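Local coordinates for protein SeviL (Septifer virgatus, PDB 6LF2) that binds the GM1b and asialo-GM1 saccharides as an R-type lectin of the beta-trefoil fold, at residues R22-N26 and M39-W45; E18-R22 and I34-K38. One frame throughout, in Å; residues are numbered along the deposited sequence.

Contact 1: residues R22-N26 and M39-W45; sequences RAFYN and MYDDQIW. With NGA (2-acetamido-2-deoxy-beta-D-galactopyranose), chain D; GAL (beta-D-galactopyranose), chain C.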
# COMPACT_ATOMS: atom_id res chain seq x y z
N ARG B 22 -5.26 6.48 0.44
CA ARG B 22 -4.07 6.88 -0.30
C ARG B 22 -4.16 8.35 -0.66
O ARG B 22 -5.20 8.82 -1.13
CB ARG B 22 -3.90 6.02 -1.56
CG ARG B 22 -3.17 4.69 -1.31
CD ARG B 22 -3.78 3.53 -2.09
NE ARG B 22 -4.93 2.97 -1.38
CZ ARG B 22 -6.18 2.98 -1.83
NH1 ARG B 22 -6.48 3.51 -3.01
NH2 ARG B 22 -7.15 2.45 -1.09
N ALA B 23 -3.07 9.08 -0.41
CA ALA B 23 -2.95 10.46 -0.88
C ALA B 23 -2.98 10.48 -2.41
O ALA B 23 -2.40 9.61 -3.05
CB ALA B 23 -1.64 11.06 -0.38
N PHE B 24 -3.66 11.47 -2.98
CA PHE B 24 -3.71 11.58 -4.44
C PHE B 24 -3.66 13.05 -4.84
O PHE B 24 -4.01 13.94 -4.06
CB PHE B 24 -4.96 10.91 -5.02
CG PHE B 24 -6.25 11.63 -4.73
CD1 PHE B 24 -6.98 11.34 -3.59
CD2 PHE B 24 -6.73 12.61 -5.60
CE1 PHE B 24 -8.18 12.01 -3.31
CE2 PHE B 24 -7.92 13.30 -5.32
CZ PHE B 24 -8.64 12.99 -4.17
N TYR B 25 -3.24 13.30 -6.09
CA TYR B 25 -3.35 14.62 -6.69
C TYR B 25 -3.78 14.45 -8.14
O TYR B 25 -3.03 13.89 -8.94
CB TYR B 25 -2.03 15.40 -6.61
CG TYR B 25 -2.13 16.75 -7.32
CD1 TYR B 25 -3.06 17.68 -6.92
CD2 TYR B 25 -1.30 17.06 -8.40
CE1 TYR B 25 -3.17 18.91 -7.56
CE2 TYR B 25 -1.41 18.29 -9.05
CZ TYR B 25 -2.35 19.20 -8.62
OH TYR B 25 -2.47 20.44 -9.25
N ASN B 26 -4.98 14.93 -8.46
CA ASN B 26 -5.51 14.92 -9.82
C ASN B 26 -5.38 16.32 -10.41
O ASN B 26 -6.10 17.24 -10.00
CB ASN B 26 -6.97 14.47 -9.84
CG ASN B 26 -7.45 14.13 -11.24
OD1 ASN B 26 -7.75 15.02 -12.04
ND2 ASN B 26 -7.53 12.83 -11.55
N MET B 39 -7.65 1.79 -6.32
CA MET B 39 -6.32 2.32 -6.59
C MET B 39 -6.29 2.91 -8.00
O MET B 39 -6.62 2.23 -8.98
CB MET B 39 -5.28 1.22 -6.41
CG MET B 39 -5.33 0.60 -5.00
SD MET B 39 -4.02 -0.59 -4.62
CE MET B 39 -2.57 0.47 -4.67
N TYR B 40 -5.93 4.18 -8.08
CA TYR B 40 -5.84 4.91 -9.34
C TYR B 40 -4.43 5.44 -9.54
O TYR B 40 -3.66 5.60 -8.58
CB TYR B 40 -6.79 6.10 -9.35
CG TYR B 40 -8.27 5.83 -9.47
CD1 TYR B 40 -8.87 5.70 -10.72
CD2 TYR B 40 -9.08 5.78 -8.34
CE1 TYR B 40 -10.24 5.50 -10.84
CE2 TYR B 40 -10.44 5.59 -8.45
CZ TYR B 40 -11.01 5.44 -9.70
OH TYR B 40 -12.36 5.24 -9.82
N ASP B 41 -4.14 5.78 -10.80
CA ASP B 41 -2.81 6.27 -11.18
C ASP B 41 -2.44 7.57 -10.48
O ASP B 41 -1.24 7.83 -10.27
CB ASP B 41 -2.75 6.50 -12.69
CG ASP B 41 -2.41 5.25 -13.44
OD1 ASP B 41 -2.24 4.20 -12.79
OD2 ASP B 41 -2.30 5.32 -14.69
N ASP B 42 -3.41 8.41 -10.14
CA ASP B 42 -3.07 9.68 -9.51
C ASP B 42 -2.73 9.52 -8.03
O ASP B 42 -2.50 10.53 -7.35
CB ASP B 42 -4.17 10.72 -9.74
CG ASP B 42 -5.51 10.35 -9.12
OD1 ASP B 42 -5.62 9.31 -8.43
OD2 ASP B 42 -6.48 11.11 -9.33
N GLN B 43 -2.67 8.29 -7.53
CA GLN B 43 -2.16 8.01 -6.20
C GLN B 43 -0.68 7.65 -6.20
O GLN B 43 -0.13 7.33 -5.15
CB GLN B 43 -2.98 6.88 -5.55
CG GLN B 43 -4.46 7.23 -5.40
CD GLN B 43 -5.34 5.99 -5.27
OE1 GLN B 43 -4.85 4.90 -4.96
NE2 GLN B 43 -6.62 6.15 -5.53
N ILE B 44 -0.02 7.69 -7.36
CA ILE B 44 1.40 7.36 -7.47
C ILE B 44 2.21 8.65 -7.41
O ILE B 44 1.98 9.56 -8.22
CB ILE B 44 1.70 6.58 -8.75
CG1 ILE B 44 0.83 5.32 -8.79
CG2 ILE B 44 3.18 6.23 -8.82
CD1 ILE B 44 1.05 4.45 -10.02
N TRP B 45 3.16 8.70 -6.48
CA TRP B 45 3.98 9.89 -6.25
C TRP B 45 5.44 9.61 -6.55
O TRP B 45 5.92 8.48 -6.43
CB TRP B 45 3.88 10.37 -4.79
CG TRP B 45 2.49 10.73 -4.36
CD1 TRP B 45 1.50 9.85 -4.00
CD2 TRP B 45 1.91 12.04 -4.24
NE1 TRP B 45 0.36 10.53 -3.67
CE2 TRP B 45 0.58 11.88 -3.81
CE3 TRP B 45 2.39 13.34 -4.47
CZ2 TRP B 45 -0.28 12.95 -3.59
CZ3 TRP B 45 1.53 14.41 -4.25
CH2 TRP B 45 0.21 14.21 -3.82
C1 NGA D . -12.04 9.59 -7.60
C2 NGA D . -11.87 10.18 -9.00
C3 NGA D . -10.63 9.60 -9.68
C4 NGA D . -9.42 9.69 -8.76
C5 NGA D . -9.74 9.16 -7.36
C6 NGA D . -8.57 9.34 -6.39
C7 NGA D . -13.77 11.01 -10.27
C8 NGA D . -14.74 10.72 -11.38
N2 NGA D . -13.06 9.98 -9.80
O3 NGA D . -10.37 10.38 -10.83
O4 NGA D . -9.00 11.04 -8.66
O5 NGA D . -10.86 9.86 -6.86
O6 NGA D . -7.51 8.49 -6.72
O7 NGA D . -13.67 12.15 -9.82
C1 GAL C . -9.81 9.64 -11.93
C2 GAL C . -10.16 10.42 -13.22
C3 GAL C . -9.51 9.80 -14.45
C4 GAL C . -7.98 9.71 -14.22
C5 GAL C . -7.76 8.92 -12.92
C6 GAL C . -6.33 8.80 -12.47
O2 GAL C . -11.57 10.48 -13.44
O3 GAL C . -9.77 10.57 -15.62
O4 GAL C . -7.36 11.02 -14.14
O5 GAL C . -8.44 9.53 -11.82
O6 GAL C . -5.61 7.94 -13.30
O HOH W 1 -0.83 7.24 -2.66
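N26 and D42 meet in the glycan pocket of this beta-trefoil R-type lectin, where strand 22-26 faces the segment 39-45, a loop with a 3-10 turn at D41-Q43 that runs into strand 45-50 at W45. N26 ND2 donates to D42 OD2 over 3.0 Å, on its anti side, the amide and carboxylate planes 88° apart. N26 ND2 also bonds O4 of the galactose of chain C. D42 takes the other sugar with both oxygens: OD2 accepts from NGA O4 at 2.6 Å and OD1 from NGA O6 at 2.7 Å. Q43 NE2 donates to the same NGA O6 at 2.8 Å, so this hydroxyl is both donor and acceptor. Two rings flank the sugar: NGA C6 sits over the centre of one F24 face, and Y40 turns a face to NGA C3 and C4. F24 reaches there with CG between its backbone N and carbonyl carbon (chi1 71°).

Behind them, Q43 OE1 accepts from R22 NH1 at 2.9 Å, in the guanidinium plane, while M39 CG lies over a face of that group; R22 NE is held by Q15. Y25 N donates to D42 O at 3.1 Å, anchoring the 3-10 turn. Farther in, W45 NE1 donates at 3.0 Å to A23 O in the indole plane, the nitrogen lying well above A23's carbonyl plane.

Contact 2: residues E18-R22 and I34-K38; sequences ENGGR and IFTGK. With GAL (beta-D-galactopyranose), chain E.
I34 packs against the G20-G21 turn before R22, its CG1 lying 3.6 Å from G21 C, at the open end of the two-stranded antiparallel hairpin 22-26/31-35 of this beta-trefoil lectin. With CG1 anti to the backbone N (chi1 179°), the chain extends until CD1 meets the amide end of N19. F35 forms the hydrogen-bonded antiparallel pair with R22: R22 N donates to F35 O at 2.8 Å and F35 N to R22 O at 2.9 Å. Its ring lines the glycan pocket, with CE1 3.5 Å from C4 of the galactose of chain E, while G37 N lies over the centre of one ring face.

T36 sets its methyl CG2 against both G21 CA and N19 ND2, 3.6 and 3.7 Å away. G21 has no side chain, and its bare CA is where I34 CG1 and T36 CG2 close in. N19 holds this turn as an Asx turn, OD1 accepting from G21 N, and water 2 bridges N19 O and T36 O.

At G37 the carbonyl oxygen is gripped end-on by R22, from NH1 at 3.0 Å and from NH2 at 2.9 Å. K38 O adds a weak bond from R22 NH1, lying in the guanidinium plane.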
# COMPACT_ATOMS: atom_id res chain seq x y z
N GLU B 18 -4.44 4.42 9.43
CA GLU B 18 -5.68 4.45 10.21
C GLU B 18 -6.91 4.12 9.38
O GLU B 18 -7.86 3.53 9.92
CB GLU B 18 -5.81 5.82 10.88
CG GLU B 18 -6.98 5.94 11.84
CD GLU B 18 -6.79 5.15 13.13
OE1 GLU B 18 -5.71 4.58 13.36
OE2 GLU B 18 -7.75 5.11 13.93
N ASN B 19 -6.93 4.46 8.08
CA ASN B 19 -8.08 4.17 7.23
C ASN B 19 -7.73 3.49 5.91
O ASN B 19 -8.63 3.27 5.10
CB ASN B 19 -8.86 5.46 6.94
CG ASN B 19 -8.06 6.47 6.13
OD1 ASN B 19 -6.90 6.23 5.78
ND2 ASN B 19 -8.68 7.60 5.82
N GLY B 20 -6.46 3.15 5.68
CA GLY B 20 -6.04 2.56 4.42
C GLY B 20 -6.14 3.47 3.22
O GLY B 20 -6.00 3.00 2.09
N GLY B 21 -6.37 4.77 3.44
CA GLY B 21 -6.54 5.69 2.33
C GLY B 21 -5.22 6.17 1.74
O GLY B 21 -4.19 6.27 2.42
N ARG B 22 -5.26 6.48 0.44
CA ARG B 22 -4.07 6.88 -0.30
C ARG B 22 -4.16 8.35 -0.66
O ARG B 22 -5.20 8.82 -1.13
CB ARG B 22 -3.90 6.02 -1.56
CG ARG B 22 -3.17 4.69 -1.31
CD ARG B 22 -3.78 3.53 -2.09
NE ARG B 22 -4.93 2.97 -1.38
CZ ARG B 22 -6.18 2.98 -1.83
NH1 ARG B 22 -6.48 3.51 -3.01
NH2 ARG B 22 -7.15 2.45 -1.09
N ILE B 34 -7.20 12.51 0.05
CA ILE B 34 -6.98 11.11 0.40
C ILE B 34 -8.23 10.31 0.03
O ILE B 34 -9.36 10.77 0.24
CB ILE B 34 -6.61 10.96 1.90
CG1 ILE B 34 -6.41 9.49 2.28
CG2 ILE B 34 -7.67 11.60 2.80
CD1 ILE B 34 -5.97 9.30 3.74
N PHE B 35 -8.03 9.14 -0.56
CA PHE B 35 -9.13 8.31 -1.05
C PHE B 35 -8.95 6.88 -0.55
O PHE B 35 -7.84 6.35 -0.57
CB PHE B 35 -9.18 8.35 -2.59
CG PHE B 35 -10.28 7.52 -3.17
CD1 PHE B 35 -11.60 7.78 -2.85
CD2 PHE B 35 -10.00 6.47 -4.04
CE1 PHE B 35 -12.62 7.02 -3.38
CE2 PHE B 35 -11.02 5.70 -4.58
CZ PHE B 35 -12.33 5.98 -4.26
N THR B 36 -10.04 6.24 -0.10
CA THR B 36 -9.93 4.94 0.55
C THR B 36 -10.39 3.75 -0.29
O THR B 36 -10.35 2.62 0.21
CB THR B 36 -10.71 4.91 1.87
OG1 THR B 36 -12.08 5.19 1.61
CG2 THR B 36 -10.14 5.94 2.84
N GLY B 37 -10.80 3.96 -1.53
CA GLY B 37 -11.29 2.86 -2.35
C GLY B 37 -10.32 2.40 -3.43
O GLY B 37 -9.15 2.15 -3.14
N LYS B 38 -10.81 2.31 -4.67
CA LYS B 38 -10.01 1.85 -5.80
C LYS B 38 -8.65 2.55 -5.89
O LYS B 38 -8.51 3.74 -5.59
CB LYS B 38 -10.79 2.08 -7.10
CG LYS B 38 -10.05 1.63 -8.35
CD LYS B 38 -10.94 1.59 -9.58
CE LYS B 38 -10.41 0.58 -10.60
NZ LYS B 38 -8.94 0.77 -10.86
C1 GAL E . -15.83 10.74 -4.65
C2 GAL E . -15.90 9.76 -5.85
C3 GAL E . -14.74 8.77 -5.80
C4 GAL E . -13.42 9.53 -5.75
C5 GAL E . -13.47 10.54 -4.59
C6 GAL E . -12.24 11.45 -4.44
O2 GAL E . -17.10 9.01 -5.84
O3 GAL E . -14.72 7.95 -6.95
O4 GAL E . -13.19 10.19 -6.97
O5 GAL E . -14.59 11.41 -4.69
O6 GAL E . -12.40 12.26 -3.29
O HOH W 2 -9.19 1.94 2.86

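From the N terminus, the chain leaves strand 6-16, passes through the turn 18-21 and enters strand 22-26. Strand 31-35 then returns antiparallel, and contact 2 closes this loop across the open end of the hairpin, with 11 residues between its segments. The chain continues into 39-45, and contact 1 brings that loop, with W45 at the start of strand 45-50, back onto strand 22-26, tying the hairpin to the six-stranded sheet. The two closures cross along the chain, neither nesting in the other, and share R22, whose guanidinium serves both. They also touch through Q43 NE2 and K38 O, a probable hydrogen bond, and through F24 CD1 packing on F35 CB. Both contacts reach the second subunit.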